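Local structure of uncharacterized protein (Bordetella bronchiseptica, 4XG0) at residues Ala365-Ala369 with Leu370-Gly374; Glu97-Ala101 with Ala102-Arg106; Leu154-Asp158 with Arg159-Glu163. The protein is probably a kinase of the DUF1537 family, which phosphorylates acid sugars in catabolic pathways. All blocks are in the same frame, centred on the assembly; numbering follows the deposited sequence.

Interaction 1. Residues Ala365-Ala369 with Leu370-Gly374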
loop_
_atom_site.group_PDB
_atom_site.type_symbol
_atom_site.label_atom_id
_atom_site.label_comp_id
_atom_site.label_asym_id
_atom_site.label_seq_id
_atom_site.Cartn_x
_atom_site.Cartn_y
_atom_site.Cartn_z
ATOM N N ALA A 365 -12.201 -17.521 -20.050
ATOM C CA ALA A 365 -11.162 -18.403 -20.557
ATOM C C ALA A 365 -10.083 -18.677 -19.523
ATOM O O ALA A 365 -9.592 -19.802 -19.422
ATOM C CB ALA A 365 -10.534 -17.812 -21.797
ATOM N N VAL A 366 -9.699 -17.650 -18.769
ATOM C CA VAL A 366 -8.661 -17.821 -17.761
ATOM C C VAL A 366 -9.154 -18.704 -16.605
ATOM O O VAL A 366 -8.489 -19.654 -16.189
ATOM C CB VAL A 366 -8.172 -16.465 -17.200
ATOM C CG1 VAL A 366 -7.299 -16.712 -15.985
ATOM C CG2 VAL A 366 -7.418 -15.701 -18.249
ATOM N N LEU A 367 -10.357 -18.445 -16.132
ATOM C CA LEU A 367 -10.901 -19.264 -15.080
ATOM C C LEU A 367 -11.134 -20.690 -15.546
ATOM O O LEU A 367 -10.899 -21.658 -14.801
ATOM C CB LEU A 367 -12.168 -18.650 -14.495
ATOM C CG LEU A 367 -11.876 -17.741 -13.276
ATOM C CD1 LEU A 367 -11.174 -16.463 -13.686
ATOM C CD2 LEU A 367 -13.166 -17.425 -12.539
ATOM N N ALA A 368 -11.531 -20.837 -16.800
ATOM C CA ALA A 368 -11.870 -22.171 -17.269
ATOM C C ALA A 368 -10.583 -22.973 -17.347
ATOM O O ALA A 368 -10.553 -24.152 -16.957
ATOM C CB ALA A 368 -12.550 -22.121 -18.608
ATOM N N ALA A 369 -9.520 -22.329 -17.826
ATOM C CA ALA A 369 -8.223 -23.003 -17.997
ATOM C C ALA A 369 -7.610 -23.404 -16.682
ATOM O O ALA A 369 -6.907 -24.401 -16.597
ATOM C CB ALA A 369 -7.270 -22.155 -18.752
ATOM N N LEU A 370 -7.858 -22.608 -15.652
ATOM C CA LEU A 370 -7.393 -22.943 -14.299
ATOM C C LEU A 370 -8.391 -23.798 -13.506
ATOM O O LEU A 370 -8.143 -24.138 -12.357
ATOM C CB LEU A 370 -7.072 -21.672 -13.532
ATOM C CG LEU A 370 -5.840 -20.885 -13.986
ATOM C CD1 LEU A 370 -5.813 -19.528 -13.327
ATOM C CD2 LEU A 370 -4.586 -21.663 -13.602
ATOM N N GLN A 371 -9.516 -24.140 -14.132
ATOM C CA GLN A 371 -10.529 -25.010 -13.527
ATOM C C GLN A 371 -11.092 -24.386 -12.252
ATOM O O GLN A 371 -11.494 -25.081 -11.316
ATOM C CB GLN A 371 -9.956 -26.424 -13.282
ATOM C CG GLN A 371 -9.216 -26.987 -14.511
ATOM C CD GLN A 371 -8.454 -28.291 -14.219
ATOM O OE1 GLN A 371 -7.940 -28.499 -13.109
ATOM N NE2 GLN A 371 -8.374 -29.163 -15.219
ATOM N N ALA A 372 -11.132 -23.056 -12.235
ATOM C CA ALA A 372 -11.731 -22.334 -11.141
ATOM C C ALA A 372 -13.236 -22.325 -11.287
ATOM O O ALA A 372 -13.762 -22.108 -12.395
ATOM C CB ALA A 372 -11.201 -20.902 -11.091
ATOM N N SER A 373 -13.922 -22.560 -10.177
ATOM C CA SER A 373 -15.387 -22.565 -10.167
ATOM C C SER A 373 -15.937 -21.137 -10.092
ATOM O O SER A 373 -17.016 -20.819 -10.599
ATOM C CB SER A 373 -15.884 -23.363 -8.972
ATOM O OG SER A 373 -15.365 -22.843 -7.761
ATOM N N GLY A 374 -15.181 -20.260 -9.457
ATOM C CA GLY A 374 -15.693 -18.944 -9.164
ATOM C C GLY A 374 -14.651 -18.157 -8.408
ATOM O O GLY A 374 -13.495 -18.562 -8.389
#

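Interaction 2. Residues Glu97-Ala101 with Ala102-Arg106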
loop_
_atom_site.group_PDB
_atom_site.type_symbol
_atom_site.label_atom_id
_atom_site.label_comp_id
_atom_site.label_asym_id
_atom_site.label_seq_id
_atom_site.Cartn_x
_atom_site.Cartn_y
_atom_site.Cartn_z
ATOM N N GLU A 97 8.482 -0.657 23.438
ATOM C CA GLU A 97 9.207 -1.836 23.908
ATOM C C GLU A 97 8.361 -3.116 23.844
ATOM O O GLU A 97 8.810 -4.160 23.352
ATOM C CB GLU A 97 9.707 -1.632 25.344
ATOM C CG GLU A 97 9.900 -2.937 26.126
ATOM C CD GLU A 97 10.723 -3.975 25.368
ATOM O OE1 GLU A 97 10.677 -5.168 25.759
ATOM O OE2 GLU A 97 11.407 -3.589 24.386
ATOM N N ARG A 98 7.136 -3.047 24.349
ATOM C CA ARG A 98 6.258 -4.218 24.318
ATOM C C ARG A 98 6.040 -4.743 22.889
ATOM O O ARG A 98 6.063 -5.956 22.659
ATOM C CB ARG A 98 4.904 -3.908 24.954
ATOM C CG ARG A 98 4.923 -3.537 26.427
ATOM C CD ARG A 98 3.542 -3.739 27.034
ATOM N NE ARG A 98 3.239 -2.793 28.108
ATOM C CZ ARG A 98 3.331 -3.050 29.413
ATOM N NH1 ARG A 98 3.018 -2.103 30.286
ATOM N NH2 ARG A 98 3.729 -4.241 29.859
ATOM N N LEU A 99 5.815 -3.833 21.943
ATOM C CA LEU A 99 5.551 -4.219 20.549
ATOM C C LEU A 99 6.790 -4.877 19.934
ATOM O O LEU A 99 6.694 -5.883 19.255
ATOM C CB LEU A 99 5.123 -3.003 19.723
ATOM C CG LEU A 99 3.778 -2.420 20.140
ATOM C CD1 LEU A 99 3.569 -1.073 19.533
ATOM C CD2 LEU A 99 2.615 -3.371 19.685
ATOM N N ARG A 100 7.965 -4.316 20.186
ATOM C CA ARG A 100 9.162 -4.902 19.618
ATOM C C ARG A 100 9.414 -6.265 20.255
ATOM O O ARG A 100 9.630 -7.261 19.560
ATOM C CB ARG A 100 10.365 -3.974 19.800
ATOM C CG ARG A 100 11.387 -4.107 18.676
ATOM C CD ARG A 100 12.656 -3.348 18.967
ATOM N NE ARG A 100 13.176 -3.637 20.299
ATOM C CZ ARG A 100 14.221 -3.023 20.832
ATOM N NH1 ARG A 100 14.854 -2.085 20.129
ATOM N NH2 ARG A 100 14.611 -3.355 22.056
ATOM N N ALA A 101 9.371 -6.310 21.583
ATOM C CA ALA A 101 9.497 -7.569 22.293
ATOM C C ALA A 101 8.581 -8.608 21.671
ATOM O O ALA A 101 8.943 -9.787 21.610
ATOM C CB ALA A 101 9.155 -7.392 23.745
ATOM N N ALA A 102 7.408 -8.174 21.205
ATOM C CA ALA A 102 6.390 -9.093 20.680
ATOM C C ALA A 102 6.606 -9.514 19.226
ATOM O O ALA A 102 5.781 -10.215 18.665
ATOM C CB ALA A 102 4.997 -8.493 20.826
ATOM N N GLY A 103 7.707 -9.089 18.619
ATOM C CA GLY A 103 8.024 -9.522 17.271
ATOM C C GLY A 103 7.630 -8.573 16.147
ATOM O O GLY A 103 7.884 -8.875 14.988
ATOM N N VAL A 104 7.003 -7.441 16.476
ATOM C CA VAL A 104 6.637 -6.446 15.482
ATOM C C VAL A 104 7.860 -5.971 14.723
ATOM O O VAL A 104 8.924 -5.756 15.310
ATOM C CB VAL A 104 5.929 -5.248 16.134
ATOM C CG1 VAL A 104 5.766 -4.141 15.156
ATOM C CG2 VAL A 104 4.573 -5.678 16.668
ATOM N N GLN A 105 7.727 -5.863 13.408
ATOM C CA GLN A 105 8.845 -5.486 12.538
ATOM C C GLN A 105 8.643 -4.175 11.777
ATOM O O GLN A 105 9.576 -3.688 11.128
ATOM C CB GLN A 105 9.102 -6.573 11.511
ATOM C CG GLN A 105 9.434 -7.912 12.101
ATOM C CD GLN A 105 9.528 -8.961 11.029
ATOM O OE1 GLN A 105 10.368 -8.870 10.128
ATOM N NE2 GLN A 105 8.643 -9.945 11.088
ATOM N N ARG A 106 7.430 -3.638 11.818
ATOM C CA ARG A 106 7.194 -2.284 11.321
ATOM C C ARG A 106 6.445 -1.489 12.385
ATOM O O ARG A 106 5.509 -1.994 12.995
ATOM C CB ARG A 106 6.391 -2.331 10.000
ATOM C CG ARG A 106 7.165 -3.033 8.877
ATOM C CD ARG A 106 8.379 -2.234 8.408
ATOM N NE ARG A 106 8.991 -2.785 7.199
ATOM C CZ ARG A 106 9.815 -3.831 7.160
ATOM N NH1 ARG A 106 10.172 -4.474 8.272
ATOM N NH2 ARG A 106 10.314 -4.230 5.996
HETATM O O HOH W 1 10.697 -7.178 16.673
#

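Interaction 3. Residues Leu154-Asp158 with Arg159-Glu163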
loop_
_atom_site.group_PDB
_atom_site.type_symbol
_atom_site.label_atom_id
_atom_site.label_comp_id
_atom_site.label_asym_id
_atom_site.label_seq_id
_atom_site.Cartn_x
_atom_site.Cartn_y
_atom_site.Cartn_z
ATOM N N LEU A 154 3.634 22.833 9.118
ATOM C CA LEU A 154 2.304 22.215 9.064
ATOM C C LEU A 154 1.296 23.311 8.711
ATOM O O LEU A 154 1.094 24.262 9.471
ATOM C CB LEU A 154 1.972 21.542 10.398
ATOM C CG LEU A 154 0.858 20.469 10.406
ATOM C CD1 LEU A 154 -0.513 21.104 10.114
ATOM C CD2 LEU A 154 1.168 19.353 9.392
ATOM N N TYR A 155 0.722 23.194 7.518
ATOM C CA TYR A 155 -0.297 24.114 7.036
ATOM C C TYR A 155 -1.690 23.498 7.192
ATOM O O TYR A 155 -1.901 22.310 6.920
ATOM C CB TYR A 155 -0.071 24.433 5.559
ATOM C CG TYR A 155 0.744 25.680 5.321
ATOM C CD1 TYR A 155 2.102 25.710 5.605
ATOM C CD2 TYR A 155 0.149 26.830 4.846
ATOM C CE1 TYR A 155 2.865 26.857 5.393
ATOM C CE2 TYR A 155 0.885 27.972 4.620
ATOM C CZ TYR A 155 2.238 27.981 4.906
ATOM O OH TYR A 155 2.947 29.116 4.697
ATOM N N VAL A 156 -2.634 24.329 7.636
ATOM C CA VAL A 156 -4.057 23.977 7.634
ATOM C C VAL A 156 -4.709 24.902 6.594
ATOM O O VAL A 156 -4.718 26.117 6.785
ATOM C CB VAL A 156 -4.708 24.237 9.027
ATOM C CG1 VAL A 156 -6.188 23.918 8.998
ATOM C CG2 VAL A 156 -4.010 23.424 10.139
ATOM N N GLY A 157 -5.244 24.352 5.500
ATOM C CA GLY A 157 -5.586 25.176 4.352
ATOM C C GLY A 157 -4.383 26.027 3.922
ATOM O O GLY A 157 -3.277 25.500 3.795
ATOM N N ASP A 158 -4.581 27.330 3.715
ATOM C CA ASP A 158 -3.519 28.197 3.193
ATOM C C ASP A 158 -2.714 28.925 4.293
ATOM O O ASP A 158 -1.950 29.863 3.980
ATOM C CB ASP A 158 -4.099 29.222 2.200
ATOM C CG ASP A 158 -3.182 29.465 0.985
ATOM O OD1 ASP A 158 -2.639 28.482 0.421
ATOM O OD2 ASP A 158 -3.015 30.647 0.603
ATOM N N ARG A 159 -2.873 28.515 5.559
ATOM C CA ARG A 159 -2.142 29.168 6.680
ATOM C C ARG A 159 -1.354 28.168 7.538
ATOM O O ARG A 159 -1.783 27.048 7.735
ATOM C CB ARG A 159 -3.094 29.907 7.624
ATOM C CG ARG A 159 -4.251 30.616 6.967
ATOM C CD ARG A 159 -5.005 31.472 7.984
ATOM N NE ARG A 159 -5.747 30.664 8.954
ATOM C CZ ARG A 159 -7.074 30.537 8.991
ATOM N NH1 ARG A 159 -7.649 29.769 9.914
ATOM N NH2 ARG A 159 -7.844 31.176 8.116
ATOM N N PRO A 160 -0.200 28.578 8.076
ATOM C CA PRO A 160 0.498 27.773 9.093
ATOM C C PRO A 160 -0.397 27.497 10.285
ATOM O O PRO A 160 -1.191 28.368 10.617
ATOM C CB PRO A 160 1.628 28.721 9.540
ATOM C CG PRO A 160 1.911 29.528 8.332
ATOM C CD PRO A 160 0.560 29.778 7.704
ATOM N N VAL A 161 -0.250 26.348 10.940
ATOM C CA VAL A 161 -1.196 25.934 11.953
ATOM C C VAL A 161 -1.227 26.969 13.098
ATOM O O VAL A 161 -2.292 27.238 13.631
ATOM C CB VAL A 161 -0.889 24.524 12.462
ATOM C CG1 VAL A 161 0.505 24.472 13.096
ATOM C CG2 VAL A 161 -1.957 24.054 13.422
ATOM N N THR A 162 -0.079 27.581 13.422
ATOM C CA THR A 162 -0.020 28.608 14.471
ATOM C C THR A 162 -0.839 29.876 14.165
ATOM O O THR A 162 -0.966 30.737 15.030
ATOM C CB THR A 162 1.461 29.047 14.819
ATOM O OG1 THR A 162 2.214 29.261 13.621
ATOM C CG2 THR A 162 2.155 27.993 15.669
ATOM N N GLU A 163 -1.380 30.007 12.952
ATOM C CA GLU A 163 -2.318 31.099 12.644
ATOM C C GLU A 163 -3.795 30.684 12.790
ATOM O O GLU A 163 -4.696 31.459 12.472
ATOM C CB GLU A 163 -2.095 31.647 11.233
ATOM C CG GLU A 163 -0.780 32.397 11.050
ATOM C CD GLU A 163 -0.592 32.888 9.631
ATOM O OE1 GLU A 163 -1.597 32.966 8.894
ATOM O OE2 GLU A 163 0.560 33.193 9.245
#

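Interaction 1. Residues Ala365-Ala369 with Leu370-Gly374
At the end of helix 360-369, Gln371 N comes from above the plane of the Ala368 carbonyl, while Leu370 N and Ala372 N stay nearer the planes of the Val366 and Leu367 carbonyls. Gln371 N sits over a face of its acceptor group, 72° out of the plane and 3.0 Å from Ala368 O, so this hydrogen bond is not directed at a lone pair. The last ordinary helical bond spans 3.1 Å from Leu370 N to Val366 O. Ala372 N lies 2.9 Å from Leu367 O. Gln371 has left the helix with positive phi (61°), and the bonds from Gln371 and Ala372 back into the last turn make this a Schellman motif. Its usual apolar partnership is present as well: Ala372 CB packs 3.9 Å from Leu367 CG, bringing the residue just past the turn against the final turn of the helix. Val366 and Leu370 run alongside each other. With Val366 CG1 anti to its own nitrogen and beside the carbonyl carbon, that methyl leans forward along the helix and stops 4.1 Å from Leu370 CD1. Leu370 also touches Ala344 and Leu348 of helix 334-349, while Leu367, Leu370 and Ala372 all reach Leu390 of strand 385-391. Beyond the turn, Ser373 OG is hydrogen-bonded to Thr391 OG1 where strand 374-380 begins.

Interaction 2. Residues Glu97-Ala101 with Ala102-Arg106
Val104 folds back over the end of helix 85-101 and presses its side chain against the backbone of Leu99. Its CB lies 3.3 Å from Leu99 O, and one step further out CG2 is still beside the same oxygen. CG2 then meets the Leu99 side chain, with 4.1 Å between Val104 CG2 and Leu99 CB. This branch reaches Leu99 because it stands beside the Val104 nitrogen, which itself is hydrogen-bonded to Leu99 O, with 3.2 Å from Val104 N to that oxygen; the other methyl, CG1, is anti to that nitrogen (chi1 170°) and heads along a different course. Beyond the two segments, Val104 touches Pro26 and Leu99 packs on Val31 of strand 28-32.

The turn between these residues is a Schellman motif. Gly103 takes a positive phi (97°), and Gly103 N is 2.8 Å from Arg100 O, approaching from above the carbonyl plane by 54°. One residue earlier, Ala102 N bonds to Arg98 O at 3.0 Å and adds a weak second bond to Leu99 O. The methyl carbon of Ala102, CB, rests 3.3 Å from Arg98 O and also touches Leu63 of helix 59-64. A water donates to both Arg100 O and Val104 O, its oxygen 2.7 Å from the latter, and so ties the last turn to Val104 in the exit loop. The Arg100 side chain turns elsewhere, hydrogen-bonding through NH1 to the carbonyl of Trp130.

Two carbonyls of the final turn are thus supplied by the reversing chain: Leu99 O by Val104 N, with the weak bond from Ala102 N, and Arg100 O by Gly103 N and the water. Val104 meanwhile carries a hydrocarbon cover over the Leu99 carbonyl as the chain turns toward strand 106-110.

Interaction 3. Residues Leu154-Asp158 with Arg159-Glu163
Pro160 lies over one face of the Tyr155 ring, the proline ring laid along the tyrosine. Pro160 CG stands 4.2 Å from the ring centroid of Tyr155, 28° off the normal, as a CH-pi contact. Pro160 CD comes nearer the rim, 3.6 Å from Tyr155 CE2, and Pro160 N lies above the same face, offset outward.

Away from this pair, Val156 CG2 and Val161 CG2 meet at 3.9 Å. Val161 CG2 is anti to its own nitrogen, whereas its CG1 occupies the tighter place between nitrogen and carbonyl carbon (chi1 61°), beside Leu154 O. Leu154 CD1 reaches the Val161 CB at 4.2 Å, so Val161 is shared by two residues of the strand.

The backbone that sets these positions is a beta hairpin with a two-residue loop, closed by a type II' turn from Val156 to Arg159, Gly157 taking the positive-phi corner. Val156 and Arg159 form the hydrogen-bonded pair: Val156 N is 2.9 Å from Arg159 O, and Arg159 N is 3.3 Å from Val156 O in return, the latter donor standing above the carbonyl plane. Past the non-hydrogen-bonded pair of Tyr155 and Pro160, Val161 N bonds to Leu154 O at 2.9 Å. Further out, strand 147-150 pairs with strand 153-156 on the side away from 159-160, with Thr148 and Arg150 touching Tyr155, and Thr162 N is held by Ser177 OG.

Proline has no N-H to offer, and here it occupies the non-hydrogen-bonded pair, where the partner strand asks for no N-H from it; its CG probably offers a weakly polarised C-H to the electron-rich face of the tyrosine.

In the fold
Interactions 1 and 2 are the same device in different family regions: each ends a helix with a Schellman motif and sends the chain into a strand, one in the nucleotide-binding C-terminal region, the other in the sugar-binding N-terminal region, with centres about 42 Å apart. The positive-phi residue is a glutamine in 365-374 and a glycine in 97-106. Interaction 3 shares the N-terminal region with interaction 2, yet belongs to a small antiparallel sheet rather than the large parallel one, and relies on cross-strand bonds and an aromatic-proline contact. All three are partly buried, each turning aliphatic residues inward and keeping its turn residue exposed.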